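Local structure of protein PTHB1 (Homo sapiens, 4YD8) at residues P187-V200 against I245-F257. The protein forms part of the BBSome, a coat complex thought to sort specific membrane proteins to the primary cilium and required for ciliogenesis. Residues are numbered along the deposited sequence; the frame is centred on the assembly and turned at random. Where two conformers were deposited one is given.
Sequences PLAYSSRTDSFLTV and IGEQALDICIVSF
With CG1 anti to the carbonyl carbon in both Ile252 (chi1 -58°) and Ile254, and the chain extended beyond it, each isoleucine sends its CD1 methyl into the hairpin formed by strands 188-191 and 196-200. Ile252 CD1 lies 3.7 Å from Thr199 CA and is flanked by Leu198 O, while its CG1 meets Pro187 CG at 3.8 Å, the two side chains crossing at about a right angle. The other branch, CG2, rests on the methyl of Ala189. Ile254 works one step further along: its CD1 is 3.5 Å from Ser191 CB and also touches Ala189 CB, the carbonyl oxygen of Tyr190 and, across its path, Leu198 CD1. At the opposite end the two branches of Val200 divide between neighbours, CG2 against Ile252 CD1 at 3.6 Å and CG1 near Ile245 CD1. Val200 CG2 is also packed tightly on Ala249 CB, 3.5 Å away. An alanine in place of Ile252 would probably open a gap between Pro187, Ala189 and Val200 and deprive the backbone at Thr199 of its apolar cover. Pro187 lies with its CB over the backbone of Asp251, and Pro187 O accepts a hydrogen bond from Thr199 OG1 (2.7 Å), which ties the start of the hairpin to the neighbouring strand. Strands 188-191 and 251-255 run nearly parallel, 15° apart, with their axes 6.6 Å apart at closest approach, yet they belong to different sheets and meet through side chains. From strand 263-268, the next in the sheet of 249-255, Val264 touches Leu198 across the contact and Val266 touches Ala249. Such face-to-face packing of successive four-stranded antiparallel sheets is the inter-blade contact of a beta-propeller, here joining two neighbouring blades of the seven-bladed N-terminal domain of PTHB1.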
ATOM      1  N   PRO A 187      -7.655  -7.245   6.092  1.00 22.24           N
ATOM      2  CA  PRO A 187      -6.490  -6.398   5.828  1.00 22.43           C
ATOM      3  C   PRO A 187      -5.554  -6.418   7.024  1.00 23.72           C
ATOM      4  O   PRO A 187      -5.990  -6.702   8.151  1.00 26.38           O
ATOM      5  CB  PRO A 187      -7.096  -4.989   5.604  1.00 26.97           C
ATOM      6  CG  PRO A 187      -8.455  -5.043   6.200  1.00 27.17           C
ATOM      7  CD  PRO A 187      -8.920  -6.495   6.141  1.00 23.28           C
ATOM      8  N   LEU A 188      -4.280  -6.120   6.788  1.00 21.62           N
ATOM      9  CA  LEU A 188      -3.273  -6.218   7.833  1.00 24.02           C
ATOM     10  C   LEU A 188      -2.359  -4.996   7.823  1.00 26.30           C
ATOM     11  O   LEU A 188      -1.901  -4.579   6.763  1.00 24.58           O
ATOM     12  CB  LEU A 188      -2.444  -7.489   7.635  1.00 23.51           C
ATOM     13  CG  LEU A 188      -1.299  -7.744   8.619  1.00 27.45           C
ATOM     14  CD1 LEU A 188      -1.828  -8.172   9.994  1.00 26.64           C
ATOM     15  CD2 LEU A 188      -0.347  -8.811   8.066  1.00 26.56           C
ATOM     16  N   ALA A 189      -2.088  -4.430   8.993  1.00 23.02           N
ATOM     17  CA  ALA A 189      -1.183  -3.278   9.073  1.00 21.69           C
ATOM     18  C   ALA A 189      -0.414  -3.284  10.384  1.00 23.33           C
ATOM     19  O   ALA A 189      -0.867  -3.834  11.388  1.00 29.99           O
ATOM     20  CB  ALA A 189      -1.970  -1.951   8.903  1.00 21.45           C
ATOM     21  N   TYR A 190       0.779  -2.704  10.352  1.00 21.94           N
ATOM     22  CA  TYR A 190       1.602  -2.550  11.546  1.00 22.01           C
ATOM     23  C   TYR A 190       1.581  -1.104  12.031  1.00 25.67           C
ATOM     24  O   TYR A 190       1.756  -0.166  11.241  1.00 26.80           O
ATOM     25  CB  TYR A 190       3.054  -2.985  11.272  1.00 21.67           C
ATOM     26  CG  TYR A 190       3.993  -2.668  12.424  1.00 23.63           C
ATOM     27  CD1 TYR A 190       3.904  -3.363  13.628  1.00 23.34           C
ATOM     28  CD2 TYR A 190       4.951  -1.665  12.316  1.00 25.06           C
ATOM     29  CE1 TYR A 190       4.748  -3.077  14.692  1.00 26.42           C
ATOM     30  CE2 TYR A 190       5.803  -1.377  13.374  1.00 25.23           C
ATOM     31  CZ  TYR A 190       5.693  -2.087  14.561  1.00 25.10           C
ATOM     32  OH  TYR A 190       6.524  -1.803  15.627  1.00 27.93           O
ATOM     33  N   SER A 191       1.369  -0.920  13.329  1.00 25.15           N
ATOM     34  CA  SER A 191       1.457   0.404  13.945  1.00 26.15           C
ATOM     35  C   SER A 191       2.769   0.533  14.711  1.00 30.65           C
ATOM     36  O   SER A 191       2.969  -0.155  15.701  1.00 29.31           O
ATOM     37  CB  SER A 191       0.273   0.642  14.886  1.00 30.75           C
ATOM     38  OG  SER A 191       0.526   1.735  15.750  1.00 35.07           O
ATOM     39  N   SER A 192       3.674   1.400  14.261  1.00 27.73           N
ATOM     40  CA  SER A 192       4.937   1.549  14.968  1.00 31.72           C
ATOM     41  C   SER A 192       4.732   2.230  16.318  1.00 31.64           C
ATOM     42  O   SER A 192       5.445   1.930  17.269  1.00 36.09           O
ATOM     43  CB  SER A 192       5.959   2.335  14.133  1.00 34.01           C
ATOM     44  OG  SER A 192       5.420   3.586  13.762  1.00 40.22           O
ATOM     45  N   ARG A 193       3.747   3.126  16.409  1.00 27.24           N
ATOM     46  CA  ARG A 193       3.549   3.890  17.639  1.00 30.90           C
ATOM     47  C   ARG A 193       3.121   2.985  18.790  1.00 35.34           C
ATOM     48  O   ARG A 193       3.531   3.188  19.935  1.00 36.88           O
ATOM     49  CB  ARG A 193       2.517   5.003  17.433  1.00 34.90           C
ATOM     50  N   THR A 194       2.312   1.977  18.489  1.00 28.97           N
ATOM     51  CA  THR A 194       1.859   1.061  19.533  1.00 31.10           C
ATOM     52  C   THR A 194       2.537  -0.302  19.438  1.00 32.43           C
ATOM     53  O   THR A 194       2.196  -1.214  20.195  1.00 33.56           O
ATOM     54  CB  THR A 194       0.342   0.853  19.471  1.00 32.60           C
ATOM     55  OG1 THR A 194       0.005   0.265  18.215  1.00 29.29           O
ATOM     56  CG2 THR A 194      -0.391   2.199  19.600  1.00 30.16           C
ATOM     57  N   ASP A 195       3.482  -0.417  18.510  1.00 31.04           N
ATOM     58  CA  ASP A 195       4.168  -1.675  18.186  1.00 29.18           C
ATOM     59  C   ASP A 195       3.155  -2.828  18.159  1.00 29.99           C
ATOM     60  O   ASP A 195       3.267  -3.795  18.917  1.00 30.66           O
ATOM     61  CB  ASP A 195       5.316  -1.933  19.178  1.00 29.05           C
ATOM     62  CG  ASP A 195       6.208  -3.111  18.772  1.00 32.57           C
ATOM     63  OD1 ASP A 195       6.383  -3.375  17.563  1.00 32.89           O
ATOM     64  OD2 ASP A 195       6.732  -3.793  19.675  1.00 37.66           O
ATOM     65  N   SER A 196       2.150  -2.695  17.292  1.00 27.86           N
ATOM     66  CA  SER A 196       1.076  -3.682  17.202  1.00 26.91           C
ATOM     67  C   SER A 196       0.673  -3.979  15.767  1.00 28.30           C
ATOM     68  O   SER A 196       0.897  -3.168  14.858  1.00 25.48           O
ATOM     69  CB  SER A 196      -0.165  -3.215  17.979  1.00 28.21           C
ATOM     70  OG  SER A 196       0.136  -2.973  19.341  1.00 31.42           O
ATOM     71  N   PHE A 197       0.069  -5.148  15.575  1.00 28.03           N
ATOM     72  CA  PHE A 197      -0.533  -5.517  14.301  1.00 25.54           C
ATOM     73  C   PHE A 197      -2.030  -5.288  14.355  1.00 27.02           C
ATOM     74  O   PHE A 197      -2.687  -5.666  15.325  1.00 26.47           O
ATOM     75  CB  PHE A 197      -0.255  -6.982  13.951  1.00 26.12           C
ATOM     76  CG  PHE A 197       1.198  -7.282  13.713  1.00 28.22           C
ATOM     77  CD1 PHE A 197       1.841  -6.799  12.588  1.00 28.90           C
ATOM     78  CD2 PHE A 197       1.912  -8.049  14.608  1.00 34.87           C
ATOM     79  CE1 PHE A 197       3.182  -7.073  12.366  1.00 27.46           C
ATOM     80  CE2 PHE A 197       3.260  -8.333  14.389  1.00 34.76           C
ATOM     81  CZ  PHE A 197       3.887  -7.832  13.266  1.00 28.13           C
ATOM     82  N   LEU A 198      -2.570  -4.684  13.307  1.00 22.68           N
ATOM     83  CA  LEU A 198      -4.008  -4.438  13.240  1.00 22.38           C
ATOM     84  C   LEU A 198      -4.621  -5.245  12.109  1.00 30.14           C
ATOM     85  O   LEU A 198      -4.047  -5.358  11.022  1.00 25.30           O
ATOM     86  CB  LEU A 198      -4.290  -2.930  13.050  1.00 27.96           C
ATOM     87  CG  LEU A 198      -4.156  -2.176  14.380  1.00 36.02           C
ATOM     88  CD1 LEU A 198      -2.700  -1.904  14.776  1.00 33.87           C
ATOM     89  CD2 LEU A 198      -4.935  -0.913  14.356  1.00 40.99           C
ATOM     90  N   THR A 199      -5.782  -5.831  12.365  1.00 27.53           N
ATOM     91  CA  THR A 199      -6.513  -6.473  11.298  1.00 24.01           C
ATOM     92  C   THR A 199      -8.008  -6.296  11.545  1.00 27.95           C
ATOM     93  O   THR A 199      -8.403  -5.691  12.542  1.00 26.70           O
ATOM     94  CB  THR A 199      -6.144  -7.967  11.170  1.00 24.98           C
ATOM     95  OG1 THR A 199      -6.723  -8.503   9.973  1.00 26.57           O
ATOM     96  CG2 THR A 199      -6.634  -8.773  12.396  1.00 29.81           C
ATOM     97  N   VAL A 200      -8.828  -6.753  10.605  1.00 23.00           N
ATOM     98  CA  VAL A 200     -10.274  -6.788  10.823  1.00 25.37           C
ATOM     99  C   VAL A 200     -10.791  -8.186  10.508  1.00 30.48           C
ATOM    100  O   VAL A 200     -10.530  -8.721   9.432  1.00 30.51           O
ATOM    101  CB  VAL A 200     -11.032  -5.780   9.964  1.00 23.27           C
ATOM    102  CG1 VAL A 200     -12.478  -5.647  10.467  1.00 24.04           C
ATOM    103  CG2 VAL A 200     -10.312  -4.408   9.960  1.00 22.48           C
ATOM    104  N   ILE A 245     -17.021  -2.685  14.239  1.00 32.47           N
ATOM    105  CA  ILE A 245     -17.408  -1.624  13.312  1.00 28.84           C
ATOM    106  C   ILE A 245     -18.659  -1.961  12.501  1.00 30.65           C
ATOM    107  O   ILE A 245     -19.094  -1.170  11.659  1.00 29.18           O
ATOM    108  CB  ILE A 245     -16.268  -1.291  12.341  1.00 29.74           C
ATOM    109  CG1 ILE A 245     -15.806  -2.549  11.603  1.00 27.09           C
ATOM    110  CG2 ILE A 245     -15.098  -0.691  13.104  1.00 29.20           C
ATOM    111  CD1 ILE A 245     -14.892  -2.253  10.430  1.00 27.53           C
ATOM    112  N   GLY A 246     -19.205  -3.153  12.723  1.00 31.44           N
ATOM    113  CA  GLY A 246     -20.496  -3.525  12.169  1.00 36.68           C
ATOM    114  C   GLY A 246     -20.568  -3.728  10.667  1.00 29.73           C
ATOM    115  O   GLY A 246     -21.662  -3.761  10.102  1.00 32.56           O
ATOM    116  N   GLU A 247     -19.418  -3.891  10.028  1.00 28.81           N
ATOM    117  CA  GLU A 247     -19.359  -4.109   8.583  1.00 29.14           C
ATOM    118  C   GLU A 247     -18.020  -4.711   8.225  1.00 26.86           C
ATOM    119  O   GLU A 247     -17.091  -4.661   9.027  1.00 27.49           O
ATOM    120  CB  GLU A 247     -19.556  -2.784   7.821  1.00 28.17           C
ATOM    121  CG  GLU A 247     -18.427  -1.796   8.053  1.00 26.90           C
ATOM    122  CD  GLU A 247     -18.782  -0.402   7.560  1.00 38.66           C
ATOM    123  OE1 GLU A 247     -19.647   0.260   8.187  1.00 44.43           O
ATOM    124  OE2 GLU A 247     -18.218   0.017   6.527  1.00 32.23           O
ATOM    125  N   GLN A 248     -17.905  -5.256   7.018  1.00 27.14           N
ATOM    126  CA  GLN A 248     -16.627  -5.795   6.557  1.00 28.16           C
ATOM    127  C   GLN A 248     -15.677  -4.658   6.180  1.00 30.73           C
ATOM    128  O   GLN A 248     -16.104  -3.630   5.643  1.00 27.50           O
ATOM    129  CB  GLN A 248     -16.825  -6.739   5.365  1.00 28.67           C
ATOM    130  CG  GLN A 248     -17.711  -7.947   5.660  1.00 29.52           C
ATOM    131  CD  GLN A 248     -17.120  -8.892   6.707  1.00 37.87           C
ATOM    132  OE1 GLN A 248     -15.905  -9.120   6.755  1.00 38.08           O
ATOM    133  NE2 GLN A 248     -17.986  -9.465   7.534  1.00 35.38           N
ATOM    134  N   ALA A 249     -14.395  -4.840   6.479  1.00 24.31           N
ATOM    135  CA  ALA A 249     -13.374  -3.859   6.091  1.00 23.97           C
ATOM    136  C   ALA A 249     -12.728  -4.192   4.751  1.00 30.80           C
ATOM    137  O   ALA A 249     -12.443  -5.354   4.459  1.00 29.17           O
ATOM    138  CB  ALA A 249     -12.303  -3.764   7.165  1.00 27.30           C
ATOM    139  N   LEU A 250     -12.494  -3.158   3.948  1.00 23.29           N
ATOM    140  CA  LEU A 250     -11.757  -3.301   2.693  0.50 25.77           C
ATOM    141  C   LEU A 250     -10.251  -3.122   2.887  1.00 26.65           C
ATOM    142  O   LEU A 250      -9.441  -3.795   2.243  1.00 24.46           O
ATOM    143  CB  LEU A 250     -12.262  -2.282   1.664  0.50 26.23           C
ATOM    144  CG  LEU A 250     -13.692  -2.455   1.145  0.50 31.65           C
ATOM    145  CD1 LEU A 250     -14.056  -1.326   0.189  0.50 34.26           C
ATOM    146  CD2 LEU A 250     -13.849  -3.803   0.459  0.50 33.50           C
ATOM    147  N   ASP A 251      -9.877  -2.200   3.764  1.00 21.21           N
ATOM    148  CA  ASP A 251      -8.475  -1.850   3.915  1.00 24.65           C
ATOM    149  C   ASP A 251      -8.245  -1.176   5.260  1.00 26.27           C
ATOM    150  O   ASP A 251      -9.185  -0.650   5.871  1.00 25.50           O
ATOM    151  CB  ASP A 251      -8.041  -0.921   2.753  1.00 23.24           C
ATOM    152  CG  ASP A 251      -6.534  -0.908   2.534  1.00 29.15           C
ATOM    153  OD1 ASP A 251      -5.834  -1.719   3.175  1.00 25.85           O
ATOM    154  OD2 ASP A 251      -6.050  -0.102   1.692  1.00 27.51           O
ATOM    155  N   ILE A 252      -6.995  -1.216   5.716  1.00 24.62           N
ATOM    156  CA  ILE A 252      -6.534  -0.453   6.874  1.00 28.55           C
ATOM    157  C   ILE A 252      -5.265   0.282   6.484  1.00 33.26           C
ATOM    158  O   ILE A 252      -4.418  -0.273   5.793  1.00 33.85           O
ATOM    159  CB  ILE A 252      -6.196  -1.338   8.088  1.00 35.92           C
ATOM    160  CG1 ILE A 252      -7.377  -2.176   8.520  1.00 39.48           C
ATOM    161  CG2 ILE A 252      -5.706  -0.491   9.273  1.00 34.79           C
ATOM    162  CD1 ILE A 252      -6.922  -3.348   9.383  1.00 41.25           C
ATOM    163  N   CYS A 253      -5.131   1.518   6.943  1.00 25.99           N
ATOM    164  CA  CYS A 253      -3.943   2.325   6.673  1.00 26.57           C
ATOM    165  C   CYS A 253      -3.570   3.059   7.954  1.00 33.68           C
ATOM    166  O   CYS A 253      -4.384   3.815   8.482  1.00 35.98           O
ATOM    167  CB  CYS A 253      -4.219   3.328   5.544  1.00 20.67           C
ATOM    168  SG  CYS A 253      -2.711   4.257   5.028  1.00 41.35           S
ATOM    169  N   ILE A 254      -2.361   2.856   8.465  1.00 25.67           N
ATOM    170  CA  ILE A 254      -1.958   3.575   9.677  1.00 21.58           C
ATOM    171  C   ILE A 254      -1.028   4.719   9.313  1.00 28.94           C
ATOM    172  O   ILE A 254       0.009   4.489   8.706  1.00 27.46           O
ATOM    173  CB  ILE A 254      -1.274   2.654  10.680  1.00 30.34           C
ATOM    174  CG1 ILE A 254      -2.245   1.527  11.081  1.00 32.79           C
ATOM    175  CG2 ILE A 254      -0.825   3.447  11.910  1.00 26.47           C
ATOM    176  CD1 ILE A 254      -1.628   0.482  11.934  1.00 41.42           C
ATOM    177  N   VAL A 255      -1.399   5.941   9.691  1.00 24.10           N
ATOM    178  CA  VAL A 255      -0.619   7.131   9.319  1.00 27.87           C
ATOM    179  C   VAL A 255      -0.422   8.104  10.484  1.00 35.36           C
ATOM    180  O   VAL A 255      -1.231   8.173  11.402  1.00 39.06           O
ATOM    181  CB  VAL A 255      -1.291   7.924   8.168  1.00 39.63           C
ATOM    182  CG1 VAL A 255      -1.545   7.049   6.963  1.00 33.83           C
ATOM    183  CG2 VAL A 255      -2.587   8.524   8.642  1.00 45.28           C
ATOM    184  N   SER A 256       0.658   8.869  10.423  1.00 33.69           N
ATOM    185  CA  SER A 256       0.867   9.991  11.330  1.00 47.16           C
ATOM    186  C   SER A 256       1.483  11.158  10.564  1.00 50.31           C
ATOM    187  O   SER A 256       2.497  10.995   9.882  1.00 54.63           O
ATOM    188  CB  SER A 256       1.763   9.588  12.501  1.00 58.49           C
ATOM    189  OG  SER A 256       2.114  10.720  13.276  1.00 67.56           O
ATOM    190  N   PHE A 257       0.868  12.331  10.664  1.00 53.44           N
ATOM    191  CA  PHE A 257       1.351  13.506   9.943  1.00 57.95           C
ATOM    192  C   PHE A 257       1.640  14.686  10.874  1.00 63.98           C
ATOM    193  O   PHE A 257       2.137  14.516  11.988  1.00 68.22           O
ATOM    194  CB  PHE A 257       0.336  13.930   8.877  1.00 52.71           C
ATOM    195  CG  PHE A 257       0.221  12.969   7.730  1.00 46.21           C
ATOM    196  CD1 PHE A 257       1.312  12.699   6.928  1.00 47.22           C
ATOM    197  CD2 PHE A 257      -0.983  12.340   7.452  1.00 47.29           C
ATOM    198  CE1 PHE A 257       1.210  11.814   5.869  1.00 50.82           C
ATOM    199  CE2 PHE A 257      -1.096  11.455   6.389  1.00 46.30           C
ATOM    200  CZ  PHE A 257       0.002  11.191   5.598  1.00 50.67           C
TER